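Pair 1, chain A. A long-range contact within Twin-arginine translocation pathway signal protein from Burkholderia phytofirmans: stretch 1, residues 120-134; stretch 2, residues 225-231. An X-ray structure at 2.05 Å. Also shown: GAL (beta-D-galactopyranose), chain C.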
# COMPACT_ATOMS: atom_id res chain seq x y z
N ALA A 120 3.11 -6.77 -11.52
CA ALA A 120 4.20 -6.17 -12.27
C ALA A 120 5.34 -5.73 -11.35
O ALA A 120 6.48 -6.14 -11.53
CB ALA A 120 3.69 -4.99 -13.07
N TYR A 121 5.02 -4.90 -10.37
CA TYR A 121 6.02 -4.41 -9.44
C TYR A 121 6.65 -5.51 -8.60
O TYR A 121 7.83 -5.43 -8.28
CB TYR A 121 5.43 -3.33 -8.55
CG TYR A 121 5.10 -2.08 -9.32
CD1 TYR A 121 6.10 -1.29 -9.89
CD2 TYR A 121 3.78 -1.69 -9.52
CE1 TYR A 121 5.80 -0.16 -10.63
CE2 TYR A 121 3.47 -0.56 -10.27
CZ TYR A 121 4.47 0.20 -10.82
OH TYR A 121 4.15 1.33 -11.55
N GLY A 122 5.87 -6.52 -8.23
CA GLY A 122 6.41 -7.61 -7.44
C GLY A 122 7.46 -8.34 -8.26
O GLY A 122 8.51 -8.76 -7.76
N GLU A 123 7.16 -8.50 -9.55
CA GLU A 123 8.07 -9.16 -10.46
C GLU A 123 9.27 -8.25 -10.68
O GLU A 123 10.37 -8.71 -10.93
CB GLU A 123 7.38 -9.45 -11.79
CG GLU A 123 8.33 -9.80 -12.93
CD GLU A 123 7.65 -10.57 -14.05
OE1 GLU A 123 6.53 -10.19 -14.45
OE2 GLU A 123 8.26 -11.56 -14.52
N GLU A 124 9.05 -6.94 -10.57
CA GLU A 124 10.12 -5.98 -10.76
C GLU A 124 11.17 -6.05 -9.66
O GLU A 124 12.37 -6.12 -9.95
CB GLU A 124 9.57 -4.55 -10.83
CG GLU A 124 9.71 -3.91 -12.20
CD GLU A 124 10.03 -2.42 -12.12
OE1 GLU A 124 9.26 -1.66 -11.50
OE2 GLU A 124 11.05 -2.01 -12.70
N THR A 125 10.73 -6.01 -8.41
CA THR A 125 11.64 -6.07 -7.27
C THR A 125 12.32 -7.44 -7.19
O THR A 125 13.49 -7.55 -6.82
CB THR A 125 10.91 -5.77 -5.93
OG1 THR A 125 10.01 -6.84 -5.61
CG2 THR A 125 10.14 -4.47 -6.03
N ALA A 126 11.57 -8.48 -7.55
CA ALA A 126 12.10 -9.83 -7.53
C ALA A 126 13.15 -10.00 -8.61
O ALA A 126 14.15 -10.70 -8.41
CB ALA A 126 10.97 -10.83 -7.76
N THR A 127 12.93 -9.39 -9.77
CA THR A 127 13.89 -9.50 -10.86
C THR A 127 15.19 -8.80 -10.49
O THR A 127 16.27 -9.30 -10.77
CB THR A 127 13.33 -8.88 -12.15
OG1 THR A 127 12.28 -9.71 -12.65
CG2 THR A 127 14.41 -8.76 -13.21
N GLN A 128 15.08 -7.64 -9.85
CA GLN A 128 16.25 -6.89 -9.44
C GLN A 128 17.02 -7.68 -8.39
O GLN A 128 18.25 -7.70 -8.40
CB GLN A 128 15.85 -5.54 -8.85
CG GLN A 128 17.02 -4.75 -8.28
CD GLN A 128 18.04 -4.36 -9.34
OE1 GLN A 128 17.79 -3.47 -10.16
NE2 GLN A 128 19.20 -5.02 -9.32
N LEU A 129 16.28 -8.31 -7.48
CA LEU A 129 16.89 -9.11 -6.42
C LEU A 129 17.67 -10.29 -7.00
O LEU A 129 18.80 -10.57 -6.60
CB LEU A 129 15.80 -9.62 -5.47
CG LEU A 129 16.25 -10.60 -4.39
CD1 LEU A 129 17.13 -9.87 -3.38
CD2 LEU A 129 15.05 -11.21 -3.69
N PHE A 130 17.07 -10.99 -7.96
CA PHE A 130 17.74 -12.13 -8.56
C PHE A 130 18.95 -11.72 -9.37
O PHE A 130 19.91 -12.48 -9.48
CB PHE A 130 16.77 -12.92 -9.44
CG PHE A 130 15.54 -13.42 -8.71
CD1 PHE A 130 15.58 -13.67 -7.33
CD2 PHE A 130 14.36 -13.65 -9.41
CE1 PHE A 130 14.44 -14.14 -6.67
CE2 PHE A 130 13.22 -14.13 -8.74
CZ PHE A 130 13.27 -14.37 -7.37
N LYS A 131 18.92 -10.52 -9.95
CA LYS A 131 20.07 -10.07 -10.71
C LYS A 131 21.21 -9.92 -9.72
O LYS A 131 22.33 -10.39 -9.95
CB LYS A 131 19.81 -8.72 -11.38
CG LYS A 131 18.65 -8.68 -12.37
CD LYS A 131 18.79 -9.75 -13.44
CE LYS A 131 17.86 -9.48 -14.62
NZ LYS A 131 18.32 -8.31 -15.43
N SER A 132 20.92 -9.27 -8.60
CA SER A 132 21.92 -9.05 -7.57
C SER A 132 22.56 -10.34 -7.10
O SER A 132 23.72 -10.36 -6.70
CB SER A 132 21.31 -8.34 -6.36
OG SER A 132 20.93 -7.02 -6.68
N MSE A 133 21.80 -11.43 -7.15
CA MSE A 133 22.29 -12.74 -6.71
C MSE A 133 23.05 -13.47 -7.82
O MSE A 133 23.52 -14.59 -7.61
CB MSE A 133 21.11 -13.61 -6.26
CG MSE A 133 20.38 -13.13 -5.01
SE MSE A 133 18.78 -13.96 -4.84
CE MSE A 133 18.00 -12.97 -3.80
N GLY A 134 23.17 -12.85 -8.98
CA GLY A 134 23.85 -13.50 -10.09
C GLY A 134 22.88 -14.49 -10.73
O GLY A 134 23.28 -15.37 -11.48
N ILE A 225 23.50 -9.77 2.46
CA ILE A 225 22.43 -10.52 1.86
C ILE A 225 21.46 -9.47 1.32
O ILE A 225 20.90 -8.68 2.08
CB ILE A 225 21.73 -11.43 2.89
CG1 ILE A 225 22.72 -12.49 3.40
CG2 ILE A 225 20.52 -12.11 2.27
CD1 ILE A 225 22.18 -13.31 4.55
N PRO A 226 21.26 -9.44 -0.02
CA PRO A 226 20.36 -8.48 -0.66
C PRO A 226 18.89 -8.69 -0.28
O PRO A 226 18.40 -9.82 -0.23
CB PRO A 226 20.62 -8.70 -2.14
CG PRO A 226 20.93 -10.15 -2.20
CD PRO A 226 21.86 -10.33 -1.03
N VAL A 227 18.20 -7.59 -0.02
CA VAL A 227 16.80 -7.64 0.37
C VAL A 227 16.02 -6.60 -0.40
O VAL A 227 16.56 -5.55 -0.74
CB VAL A 227 16.64 -7.34 1.86
CG1 VAL A 227 15.20 -7.58 2.29
CG2 VAL A 227 17.61 -8.19 2.67
N THR A 228 14.75 -6.90 -0.68
CA THR A 228 13.89 -5.95 -1.37
C THR A 228 12.56 -5.77 -0.64
O THR A 228 12.13 -6.65 0.11
CB THR A 228 13.59 -6.38 -2.82
OG1 THR A 228 12.92 -7.64 -2.82
CG2 THR A 228 14.88 -6.47 -3.62
N GLY A 229 11.92 -4.63 -0.86
CA GLY A 229 10.66 -4.35 -0.22
C GLY A 229 9.72 -3.63 -1.17
O GLY A 229 9.86 -3.75 -2.39
N MSE A 230 8.76 -2.90 -0.63
CA MSE A 230 7.80 -2.15 -1.44
C MSE A 230 7.07 -1.16 -0.56
O MSE A 230 6.62 -1.52 0.53
CB MSE A 230 6.80 -3.09 -2.13
CG MSE A 230 7.24 -3.54 -3.52
SE MSE A 230 6.05 -4.56 -4.46
CE MSE A 230 6.65 -6.17 -4.08
N ASP A 231 6.95 0.07 -1.03
CA ASP A 231 6.28 1.16 -0.33
C ASP A 231 7.05 2.46 -0.54
O ASP A 231 6.46 3.51 -0.75
CB ASP A 231 6.15 0.88 1.18
CG ASP A 231 4.94 0.01 1.52
OD1 ASP A 231 4.09 -0.21 0.63
OD2 ASP A 231 4.83 -0.45 2.68
C1 GAL C . 0.29 -2.10 4.16
C2 GAL C . 1.42 -2.25 3.12
C3 GAL C . 0.93 -1.67 1.77
C4 GAL C . -0.33 -2.44 1.33
C5 GAL C . -1.39 -2.26 2.45
C6 GAL C . -2.64 -3.01 2.05
O1 GAL C . 0.73 -2.66 5.41
O2 GAL C . 2.57 -1.53 3.55
O3 GAL C . 1.94 -1.82 0.78
O4 GAL C . 0.00 -3.82 1.20
O5 GAL C . -0.90 -2.81 3.72
O6 GAL C . -3.60 -2.83 3.08
O HOH W 1 10.25 -6.77 -2.75

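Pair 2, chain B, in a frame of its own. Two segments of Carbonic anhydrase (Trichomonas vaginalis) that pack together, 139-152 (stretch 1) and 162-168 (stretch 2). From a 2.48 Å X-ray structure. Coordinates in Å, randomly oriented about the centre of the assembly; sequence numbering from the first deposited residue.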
# COMPACT_ATOMS: atom_id res chain seq x y z
N ASP B 139 -15.22 7.46 -10.07
CA ASP B 139 -16.12 6.46 -9.50
C ASP B 139 -15.31 5.20 -9.21
O ASP B 139 -14.41 4.86 -9.98
CB ASP B 139 -17.35 6.28 -10.41
CG ASP B 139 -17.90 4.86 -10.50
OD1 ASP B 139 -18.23 4.28 -9.45
OD2 ASP B 139 -18.00 4.35 -11.63
N PRO B 140 -15.56 4.49 -8.08
CA PRO B 140 -14.82 3.27 -7.75
C PRO B 140 -14.77 2.20 -8.84
O PRO B 140 -13.70 1.64 -9.09
CB PRO B 140 -15.53 2.74 -6.49
CG PRO B 140 -16.13 3.98 -5.85
CD PRO B 140 -16.53 4.85 -7.03
N ILE B 141 -15.92 1.93 -9.49
CA ILE B 141 -16.01 0.91 -10.52
C ILE B 141 -15.19 1.33 -11.74
O ILE B 141 -14.44 0.53 -12.32
CB ILE B 141 -17.48 0.60 -10.88
CG1 ILE B 141 -18.21 -0.06 -9.71
CG2 ILE B 141 -17.57 -0.25 -12.14
CD1 ILE B 141 -19.54 0.58 -9.37
N ASP B 142 -15.33 2.60 -12.12
CA ASP B 142 -14.65 3.10 -13.30
C ASP B 142 -13.14 3.09 -13.06
O ASP B 142 -12.39 2.77 -13.97
CB ASP B 142 -15.27 4.41 -13.80
CG ASP B 142 -16.23 4.22 -14.97
OD1 ASP B 142 -17.18 3.39 -14.87
OD2 ASP B 142 -16.03 4.91 -15.99
N ASN B 143 -12.74 3.39 -11.82
CA ASN B 143 -11.34 3.39 -11.41
C ASN B 143 -10.78 1.97 -11.48
O ASN B 143 -9.63 1.79 -11.88
CB ASN B 143 -11.12 4.02 -10.03
CG ASN B 143 -9.67 3.94 -9.58
OD1 ASN B 143 -8.81 4.64 -10.12
ND2 ASN B 143 -9.39 3.08 -8.61
N ILE B 144 -11.58 0.98 -11.08
CA ILE B 144 -11.16 -0.41 -11.15
C ILE B 144 -10.91 -0.78 -12.61
O ILE B 144 -9.84 -1.28 -12.95
CB ILE B 144 -12.18 -1.36 -10.49
CG1 ILE B 144 -12.22 -1.21 -8.97
CG2 ILE B 144 -11.89 -2.81 -10.88
CD1 ILE B 144 -13.54 -1.64 -8.35
N LYS B 145 -11.90 -0.51 -13.47
CA LYS B 145 -11.84 -0.85 -14.88
C LYS B 145 -10.62 -0.18 -15.53
O LYS B 145 -9.90 -0.82 -16.29
CB LYS B 145 -13.15 -0.45 -15.58
CG LYS B 145 -14.27 -1.48 -15.48
CD LYS B 145 -15.66 -0.93 -15.75
CE LYS B 145 -16.68 -2.03 -15.94
NZ LYS B 145 -18.08 -1.54 -15.84
N ASN B 146 -10.39 1.09 -15.19
CA ASN B 146 -9.32 1.90 -15.76
C ASN B 146 -7.96 1.44 -15.23
O ASN B 146 -6.97 1.43 -15.95
CB ASN B 146 -9.59 3.39 -15.53
CG ASN B 146 -8.70 4.30 -16.36
OD1 ASN B 146 -9.06 4.67 -17.47
ND2 ASN B 146 -7.54 4.66 -15.83
N SER B 147 -7.92 1.05 -13.95
CA SER B 147 -6.69 0.60 -13.32
C SER B 147 -6.26 -0.73 -13.93
O SER B 147 -5.09 -0.91 -14.24
CB SER B 147 -6.85 0.50 -11.84
OG SER B 147 -6.80 1.79 -11.27
N VAL B 148 -7.23 -1.63 -14.11
CA VAL B 148 -6.96 -2.92 -14.73
C VAL B 148 -6.44 -2.70 -16.15
O VAL B 148 -5.59 -3.45 -16.62
CB VAL B 148 -8.20 -3.84 -14.70
CG1 VAL B 148 -8.00 -5.11 -15.52
CG2 VAL B 148 -8.57 -4.19 -13.27
N ARG B 149 -6.92 -1.64 -16.82
CA ARG B 149 -6.48 -1.35 -18.17
C ARG B 149 -5.03 -0.86 -18.16
O ARG B 149 -4.23 -1.29 -18.98
CB ARG B 149 -7.42 -0.36 -18.86
CG ARG B 149 -7.23 -0.29 -20.37
CD ARG B 149 -7.81 0.96 -21.01
NE ARG B 149 -7.82 2.08 -20.07
CZ ARG B 149 -7.05 3.17 -20.15
NH1 ARG B 149 -6.21 3.34 -21.16
NH2 ARG B 149 -7.15 4.11 -19.22
N CYS B 150 -4.70 0.04 -17.22
CA CYS B 150 -3.39 0.68 -17.20
C CYS B 150 -2.29 -0.31 -16.82
O CYS B 150 -1.17 -0.18 -17.29
CB CYS B 150 -3.36 1.91 -16.29
SG CYS B 150 -4.20 3.34 -17.02
N VAL B 151 -2.61 -1.29 -15.97
CA VAL B 151 -1.66 -2.33 -15.65
C VAL B 151 -1.45 -3.21 -16.89
O VAL B 151 -0.32 -3.52 -17.24
CB VAL B 151 -2.07 -3.14 -14.41
CG1 VAL B 151 -1.06 -4.23 -14.07
CG2 VAL B 151 -2.28 -2.24 -13.20
N ARG B 152 -2.56 -3.56 -17.56
CA ARG B 152 -2.52 -4.39 -18.75
C ARG B 152 -1.62 -3.78 -19.82
O ARG B 152 -0.75 -4.46 -20.36
CB ARG B 152 -3.95 -4.67 -19.25
CG ARG B 152 -4.05 -5.48 -20.53
CD ARG B 152 -2.97 -6.55 -20.67
NE ARG B 152 -3.23 -7.78 -19.94
CZ ARG B 152 -2.31 -8.48 -19.26
NH1 ARG B 152 -1.06 -8.05 -19.18
NH2 ARG B 152 -2.66 -9.59 -18.65
N PRO B 162 -2.51 -12.60 -15.77
CA PRO B 162 -3.88 -12.09 -15.64
C PRO B 162 -4.02 -10.93 -14.64
O PRO B 162 -3.40 -10.93 -13.58
CB PRO B 162 -4.70 -13.30 -15.18
CG PRO B 162 -3.68 -14.32 -14.71
CD PRO B 162 -2.43 -14.05 -15.51
N ILE B 163 -4.84 -9.94 -15.03
CA ILE B 163 -5.18 -8.83 -14.16
C ILE B 163 -6.70 -8.77 -13.98
O ILE B 163 -7.43 -8.49 -14.93
CB ILE B 163 -4.63 -7.50 -14.71
CG1 ILE B 163 -3.13 -7.62 -15.00
CG2 ILE B 163 -4.92 -6.37 -13.73
CD1 ILE B 163 -2.68 -6.77 -16.14
N HIS B 164 -7.13 -9.02 -12.73
CA HIS B 164 -8.53 -9.06 -12.36
C HIS B 164 -8.94 -7.77 -11.66
O HIS B 164 -8.12 -7.07 -11.08
CB HIS B 164 -8.84 -10.27 -11.46
CG HIS B 164 -8.15 -11.52 -11.87
ND1 HIS B 164 -8.65 -12.35 -12.84
CD2 HIS B 164 -7.00 -12.09 -11.44
CE1 HIS B 164 -7.84 -13.38 -13.00
NE2 HIS B 164 -6.81 -13.24 -12.15
N GLY B 165 -10.25 -7.49 -11.70
CA GLY B 165 -10.81 -6.35 -11.02
C GLY B 165 -11.93 -6.79 -10.08
O GLY B 165 -12.84 -7.50 -10.50
N LEU B 166 -11.82 -6.37 -8.81
CA LEU B 166 -12.80 -6.71 -7.80
C LEU B 166 -13.30 -5.44 -7.12
O LEU B 166 -12.60 -4.42 -7.09
CB LEU B 166 -12.16 -7.64 -6.76
CG LEU B 166 -11.54 -8.93 -7.31
CD1 LEU B 166 -10.94 -9.75 -6.18
CD2 LEU B 166 -12.56 -9.76 -8.08
N LEU B 167 -14.50 -5.54 -6.56
CA LEU B 167 -15.07 -4.50 -5.74
C LEU B 167 -15.48 -5.12 -4.41
O LEU B 167 -16.15 -6.15 -4.38
CB LEU B 167 -16.26 -3.88 -6.49
CG LEU B 167 -17.11 -2.89 -5.69
CD1 LEU B 167 -16.49 -1.50 -5.71
CD2 LEU B 167 -18.53 -2.84 -6.24
N ILE B 168 -15.02 -4.50 -3.31
CA ILE B 168 -15.41 -4.92 -1.98
C ILE B 168 -16.24 -3.81 -1.35
O ILE B 168 -15.99 -2.62 -1.57
CB ILE B 168 -14.19 -5.32 -1.11
CG1 ILE B 168 -14.62 -5.88 0.25
CG2 ILE B 168 -13.19 -4.18 -0.96
CD1 ILE B 168 -13.51 -6.54 1.04

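In both pairs a helix packs against an extended segment, and the backbones superpose with an RMSD of 0.6 Å over 14 central residues. In pair 2 the helix 140-152 and the strand 163-168 run nearly antiparallel, at 166°, with their axes 8.2 Å apart at closest approach. In pair 1 the helix runs to S132(A), and the strand covers V227(A) and T228(A) within a longer extended stretch.

The match is tightest at the centre. T125(A) falls on I144(B), with CA atoms 0.1 Å apart after superposition. L129(A) falls on V148(B). On the other side P226(A), T228(A) and M230(A) match I163(B), G165(B) and L167(B). P226(A), T228(A), M230(A), I163(B) and L167(B) point toward the helix, and a CB at G165(B) would do so. V227(A) and H164(B) point away. No hydrogen bond links the two stretches directly in either pair.

The centre of the contact is filled in two ways. In pair 1 both sides carry a threonine. T125(A) CG2 lies 3.7 Å from G229(A) O, and T228(A) CG2 lies 3.7 Å from T125(A) O. The two OG1 atoms of T125(A) and T228(A) are 4.1 Å apart, and a water to one side of the pair bonds to both. It accepts from T125(A) OG1 at 2.9 Å and from T228(A) OG1 at 2.8 Å. It also donates to G229(A) O at 3.1 Å. This polar bridge joins helix and strand.

In pair 2 the centre is apolar. G165(B) has no side chain, and I144(B) and V148(B) pack against its CA. I144(B) CG2 lies 3.7 Å from G165(B) CA, and V148(B) CG2 lies 3.8 Å from the same atom. A CB on G165(B) would sit 2.8 Å from I144(B) CG2, which is a clash. The CA atoms of I144(B) and G165(B) are 6.0 Å apart, against 6.3 Å for T125(A) and T228(A).

Towards the helix N-terminus, the selenomethionine M230(A) takes the place of L167(B). M230(A) CE lies 3.7 Å from G122(A) CA, at the position matched by I141(B). Its SE lies 4.3 Å from Y121(A) CB. In pair 2 the shorter L167(B) meets the apolar side chains of P140(B), I141(B) and I144(B). Its CD1 is 4.0 Å from I144(B) CD1 and 4.4 Å from P140(B) CB.

At the other end, P226(A) and I163(B) occupy the same place. P226(A) CB packs on L129(A) CD1 at 3.9 Å, and P226(A) CG lies 4.1 Å from the CG of selenomethionine M133(A). I163(B) covers more of the helix. Its CG2 is 3.8 Å from V148(B) CG1, and its CD1 is 3.7 Å from V151(B) CG1. The same CD1 lies over one face of the R152(B) guanidinium, 3.6 Å from R152(B) CZ. M133(A) and R152(B), at matching positions, both bring their side-chain ends nearer the other stretch.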